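Local coordinates for YflH protein (Bacillus subtilis, PDB 3D0W), which is of unknown function but belongs to the DUF3243 family and packs as a small all-helical protein into a two-fold symmetric dimer in the crystal, at the interface of chains A and B. Numbering follows the deposited sequence. Chains: chain A/B, YflH protein.

Contact 1: the interface of chains A and B. Residues chain A 21, 25-26, 29, 32, 73-74; chain B 70, 72-74, 76-77, 80.
B:Met76, present as selenomethionine, is the apolar centre of this patch and buries more surface than any other residue in it, 84 Å². Its CG stands anti to the backbone N (chi1 -175°), and a bend at chi2 (60°) turns the selenium and methyl end across helix 23-48 of chain A. CG lies 3.7 Å from CB of A:Phe29, the two side chains crossing at about a right angle, while the terminal CE reaches CD2 of A:Leu26 at 4.0 Å. The branch methyl CG2 of A:Ile25 packs obliquely against CB, CG and SE of B:Met76. A long unbranched side chain can bend to suit such branched and aromatic neighbours.

The far end of the A:Phe29 ring is taken up by B:Glu80. Its methylene CG sits over one face, 3.7 Å from the ring centroid and displaced toward the rim at CZ, a CH-pi contact; the carboxylate plane is tilted 41° from the ring. Glutamate thus offers its aliphatic stem to the aromatic face. At the ring edge, in plane, lies OE2 of A:Glu74. CD1 of B:Leu77 meets CE2 of A:Phe32 at 3.8 Å, the side chains crossing at about a right angle, and CB of A:Glu74 lies over the centre of that ring.

Toward the two-fold axis, glycines let the helix starts come close: CA of A:Gly73 is 3.9 Å from CA of B:Gly73. The bent Glu74 of the other chain lays its carboxylate against each glycine CA; OE1 of A:Glu74 and OE1 of B:Glu74, like charges, stay 6.6 Å apart. No polar pair bonds across the patch. At the outer margin, CG1 of A:Ile21 touches CD of B:Pro70. Helix 23-48 of chain A, the loop before it and the start of helix 73-84 of chain A pack against helix 73-84 of chain B and the loop leading into it.

Contact 2: the interface of chains A and B. Residues chain A 77, 80-81, 83-85, 89; chain B 96-97, 99-100, 104.
B:Lys99 makes a direct polar link in this patch, where the end of helix 73-84 and the start of helix 87-101 of chain A pack against the C-terminal part of helix 87-102 of chain B. Its ammonium NZ bonds to two acceptors. One is OE1 of A:Glu89, 2.6 Å from NZ in a salt bridge that uses the syn lone pair of the carboxylate, the two side chains meeting tip to tip. The other is the backbone O of A:Val84, 2.8 Å from NZ; the donor lies in the carbonyl plane, with a C=O...N angle of 157°. A long flexible lysine, bent at chi3 (-60°), can serve both at once.

Beside this bond runs an apolar seam. A:Val84 sets its short branched side chain against helix 87-102, CG2 facing B:Leu96 and the backbone of B:Leu100, and hides 81 Å² of surface. CD2 of A:Leu81 lies 3.7 Å from CG of B:Leu96 and also touches CD1 of B:Leu100. That CD1 methyl also reaches CB of A:Glu80 at 3.5 Å and meets CD1 of A:Leu77, the two side chains crossing at about a right angle. Leucines suit the seam because their forked ends fill the grooves between helices.

Farther out, the extended chain of A:Glu89 runs alongside B:Leu96, pointing the opposite way; CD1 of B:Leu96 is 3.9 Å from its carboxylate carbon CD and may help confine it. At the other end, a water joins OE1 of A:Glu80 to O of B:Leu100 and to N of the poorly ordered C-terminal B:Gln104. Within chain A, the hydroxyl OG of A:Ser83 donates to the backbone O of A:Glu80 at 2.7 Å, approaching from above the carbonyl plane.

Contact 1: the interface of chains A and B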
# COMPACT_ATOMS: atom_id res chain seq x y z
N ILE A 21 -15.63 -9.82 2.59
CA ILE A 21 -14.34 -10.15 1.97
C ILE A 21 -14.24 -11.64 1.68
O ILE A 21 -14.35 -12.47 2.58
CB ILE A 21 -13.14 -9.75 2.87
CG1 ILE A 21 -13.15 -8.24 3.15
CG2 ILE A 21 -11.83 -10.13 2.19
CD1 ILE A 21 -14.26 -7.79 4.07
N ILE A 25 -9.16 -13.78 -0.71
CA ILE A 25 -8.51 -12.47 -0.66
C ILE A 25 -7.86 -12.29 0.71
O ILE A 25 -6.78 -11.72 0.83
CB ILE A 25 -9.52 -11.32 -0.92
CG1 ILE A 25 -9.81 -11.22 -2.42
CG2 ILE A 25 -8.94 -9.98 -0.46
CD1 ILE A 25 -10.38 -12.49 -3.02
N LEU A 26 -8.54 -12.80 1.74
CA LEU A 26 -8.04 -12.74 3.11
C LEU A 26 -6.83 -13.64 3.27
O LEU A 26 -5.79 -13.22 3.77
CB LEU A 26 -9.12 -13.20 4.09
CG LEU A 26 -10.28 -12.25 4.40
CD1 LEU A 26 -11.34 -12.99 5.21
CD2 LEU A 26 -9.75 -11.05 5.16
N PHE A 29 -3.80 -12.34 1.77
CA PHE A 29 -3.22 -11.27 2.58
C PHE A 29 -2.51 -11.87 3.78
O PHE A 29 -1.41 -11.45 4.14
CB PHE A 29 -4.29 -10.30 3.07
CG PHE A 29 -3.75 -9.22 3.96
CD1 PHE A 29 -3.00 -8.17 3.43
CD2 PHE A 29 -3.90 -9.30 5.34
CE1 PHE A 29 -2.41 -7.21 4.27
CE2 PHE A 29 -3.31 -8.36 6.19
CZ PHE A 29 -2.57 -7.31 5.66
N PHE A 32 0.72 -13.11 2.68
CA PHE A 32 1.58 -11.97 2.36
C PHE A 32 2.16 -11.42 3.66
O PHE A 32 3.37 -11.25 3.79
CB PHE A 32 0.75 -10.88 1.66
CG PHE A 32 1.42 -9.54 1.63
CD1 PHE A 32 2.58 -9.34 0.89
CD2 PHE A 32 0.88 -8.47 2.34
CE1 PHE A 32 3.20 -8.09 0.86
CE2 PHE A 32 1.50 -7.22 2.32
CZ PHE A 32 2.66 -7.03 1.58
N GLY A 73 -1.38 -9.08 -5.73
CA GLY A 73 -1.79 -7.68 -5.72
C GLY A 73 -1.14 -6.86 -4.62
O GLY A 73 -0.85 -5.68 -4.82
N GLU A 74 -0.92 -7.48 -3.46
CA GLU A 74 -0.29 -6.79 -2.34
C GLU A 74 1.10 -6.31 -2.75
O GLU A 74 1.45 -5.13 -2.60
CB GLU A 74 -0.17 -7.73 -1.13
CG GLU A 74 -1.47 -7.93 -0.34
CD GLU A 74 -2.39 -8.99 -0.94
OE1 GLU A 74 -2.14 -9.47 -2.07
OE2 GLU A 74 -3.39 -9.33 -0.27
N PRO B 70 -12.75 -5.11 -0.25
CA PRO B 70 -11.59 -5.34 -1.12
C PRO B 70 -11.89 -6.44 -2.13
O PRO B 70 -12.36 -7.52 -1.76
CB PRO B 70 -10.50 -5.74 -0.13
CG PRO B 70 -10.89 -4.99 1.12
CD PRO B 70 -12.38 -5.21 1.17
N ASN B 72 -9.42 -7.21 -4.61
CA ASN B 72 -8.13 -7.72 -5.04
C ASN B 72 -7.08 -7.39 -3.98
O ASN B 72 -7.37 -6.67 -3.02
CB ASN B 72 -7.73 -7.08 -6.38
CG ASN B 72 -7.88 -5.57 -6.38
OD1 ASN B 72 -7.34 -4.88 -5.51
ND2 ASN B 72 -8.62 -5.04 -7.35
N GLY B 73 -5.88 -7.93 -4.15
CA GLY B 73 -4.79 -7.70 -3.21
C GLY B 73 -4.42 -6.24 -3.04
O GLY B 73 -4.01 -5.83 -1.95
N GLU B 74 -4.56 -5.45 -4.10
CA GLU B 74 -4.24 -4.02 -4.03
C GLU B 74 -5.15 -3.32 -3.02
O GLU B 74 -4.69 -2.61 -2.13
CB GLU B 74 -4.41 -3.35 -5.41
CG GLU B 74 -3.28 -3.62 -6.40
CD GLU B 74 -3.45 -4.90 -7.20
OE1 GLU B 74 -4.42 -5.66 -6.96
OE2 GLU B 74 -2.62 -5.14 -8.09
N MSE B 76 -7.00 -4.76 -0.74
CA MSE B 76 -6.87 -5.41 0.56
C MSE B 76 -5.68 -4.76 1.29
O MSE B 76 -5.78 -4.44 2.48
CB MSE B 76 -6.63 -6.91 0.38
CG MSE B 76 -6.59 -7.71 1.67
SE MSE B 76 -8.24 -7.59 2.67
CE MSE B 76 -7.51 -7.80 4.45
N LEU B 77 -4.57 -4.58 0.59
CA LEU B 77 -3.40 -3.97 1.22
C LEU B 77 -3.68 -2.52 1.62
O LEU B 77 -3.34 -2.11 2.72
CB LEU B 77 -2.18 -4.00 0.29
CG LEU B 77 -0.94 -3.29 0.85
CD1 LEU B 77 -0.46 -4.00 2.11
CD2 LEU B 77 0.16 -3.26 -0.20
N GLU B 80 -5.82 -2.34 4.70
CA GLU B 80 -5.09 -2.75 5.91
C GLU B 80 -4.12 -1.64 6.32
O GLU B 80 -3.97 -1.35 7.50
CB GLU B 80 -4.33 -4.06 5.68
CG GLU B 80 -5.22 -5.31 5.64
CD GLU B 80 -5.82 -5.65 7.00
OE1 GLU B 80 -5.10 -5.57 8.02
OE2 GLU B 80 -7.02 -6.00 7.05

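Contact 2: the interface of chains A and B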
# COMPACT_ATOMS: atom_id res chain seq x y z
N LEU A 77 1.10 -3.56 -5.58
CA LEU A 77 0.83 -2.22 -5.07
C LEU A 77 2.04 -1.67 -4.32
O LEU A 77 2.44 -0.52 -4.52
CB LEU A 77 -0.40 -2.22 -4.15
CG LEU A 77 -0.79 -0.87 -3.52
CD1 LEU A 77 -1.12 0.12 -4.62
CD2 LEU A 77 -2.01 -1.04 -2.61
N GLU A 80 4.81 -0.55 -6.72
CA GLU A 80 4.40 0.64 -7.47
C GLU A 80 4.46 1.88 -6.57
O GLU A 80 4.86 2.95 -7.02
CB GLU A 80 2.99 0.46 -8.03
CG GLU A 80 2.90 -0.46 -9.24
CD GLU A 80 3.72 0.03 -10.43
OE1 GLU A 80 3.70 1.24 -10.72
OE2 GLU A 80 4.38 -0.80 -11.08
N LEU A 81 4.07 1.73 -5.31
CA LEU A 81 4.13 2.84 -4.36
C LEU A 81 5.58 3.21 -4.12
O LEU A 81 5.94 4.38 -4.10
CB LEU A 81 3.48 2.45 -3.02
CG LEU A 81 1.94 2.44 -2.98
CD1 LEU A 81 1.43 1.80 -1.68
CD2 LEU A 81 1.45 3.88 -3.09
N SER A 83 8.08 2.82 -6.08
CA SER A 83 8.67 3.43 -7.26
C SER A 83 8.39 4.93 -7.42
O SER A 83 9.11 5.62 -8.14
CB SER A 83 8.20 2.69 -8.53
OG SER A 83 6.88 3.06 -8.87
N VAL A 84 7.36 5.44 -6.75
CA VAL A 84 7.06 6.87 -6.86
C VAL A 84 7.33 7.63 -5.57
O VAL A 84 7.06 8.83 -5.48
CB VAL A 84 5.57 7.12 -7.29
CG1 VAL A 84 5.35 6.64 -8.73
CG2 VAL A 84 4.61 6.39 -6.35
N ALA A 85 7.88 6.93 -4.57
CA ALA A 85 8.16 7.54 -3.27
C ALA A 85 9.51 8.24 -3.16
O ALA A 85 10.51 7.75 -3.70
CB ALA A 85 8.08 6.46 -2.16
N GLU A 89 9.12 9.47 2.11
CA GLU A 89 7.95 8.62 1.92
C GLU A 89 8.28 7.13 2.01
O GLU A 89 7.45 6.33 2.43
CB GLU A 89 7.30 8.94 0.57
CG GLU A 89 6.73 10.36 0.49
CD GLU A 89 6.23 10.72 -0.89
OE1 GLU A 89 6.99 10.53 -1.86
OE2 GLU A 89 5.08 11.20 -1.01
N LEU B 96 0.81 9.82 -1.59
CA LEU B 96 1.66 8.87 -2.31
C LEU B 96 0.83 8.11 -3.35
O LEU B 96 1.30 7.86 -4.47
CB LEU B 96 2.26 7.87 -1.32
CG LEU B 96 3.30 6.88 -1.83
CD1 LEU B 96 4.42 7.64 -2.52
CD2 LEU B 96 3.84 6.06 -0.67
N LEU B 97 -0.40 7.75 -2.98
CA LEU B 97 -1.29 7.02 -3.87
C LEU B 97 -1.64 7.87 -5.11
O LEU B 97 -1.82 7.34 -6.21
CB LEU B 97 -2.58 6.63 -3.13
CG LEU B 97 -3.58 5.72 -3.86
CD1 LEU B 97 -2.89 4.39 -4.20
CD2 LEU B 97 -4.81 5.47 -2.98
N LYS B 99 0.36 9.98 -6.60
CA LYS B 99 1.52 9.89 -7.49
C LYS B 99 1.51 8.54 -8.18
O LYS B 99 1.92 8.42 -9.34
CB LYS B 99 2.81 10.09 -6.70
CG LYS B 99 2.94 11.48 -6.09
CD LYS B 99 4.38 11.81 -5.68
CE LYS B 99 4.93 10.84 -4.64
NZ LYS B 99 6.35 11.20 -4.24
N LEU B 100 1.05 7.50 -7.49
CA LEU B 100 0.97 6.18 -8.10
C LEU B 100 -0.05 6.24 -9.24
O LEU B 100 0.20 5.77 -10.34
CB LEU B 100 0.55 5.12 -7.07
CG LEU B 100 0.30 3.70 -7.61
CD1 LEU B 100 0.67 2.69 -6.55
CD2 LEU B 100 -1.14 3.54 -8.04
N GLN B 104 2.95 5.76 -12.36
CA GLN B 104 4.33 6.17 -12.13
C GLN B 104 5.31 5.07 -12.53
O GLN B 104 4.74 3.88 -12.57
CB GLN B 104 4.64 7.45 -12.91
CG GLN B 104 5.32 7.22 -14.25
CD GLN B 104 6.00 8.47 -14.78
OE1 GLN B 104 7.22 8.52 -14.89
NE2 GLN B 104 5.20 9.48 -15.11
OXT GLN B 104 6.46 5.23 -12.75
O HOH W 1 1.57 3.53 -11.18

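The C-alpha centres of contact 1 and contact 2 lie about 17 Å apart, and helix 73-84 connects them. Contact 1 uses positions 73 to 80 and contact 2 positions 77 to 84; Leu77 and Glu80 take part in both, from chain B in the first and chain A in the second. Because the interface is two-fold symmetric, each patch recurs with the chains exchanged. Both rest on apolar packing; contact 1 also brings the two helix starts together, and contact 2 adds a salt bridge and water-mediated links. This continuity is compatible with a stable dimer, although the structure alone does not show that it forms in the cell.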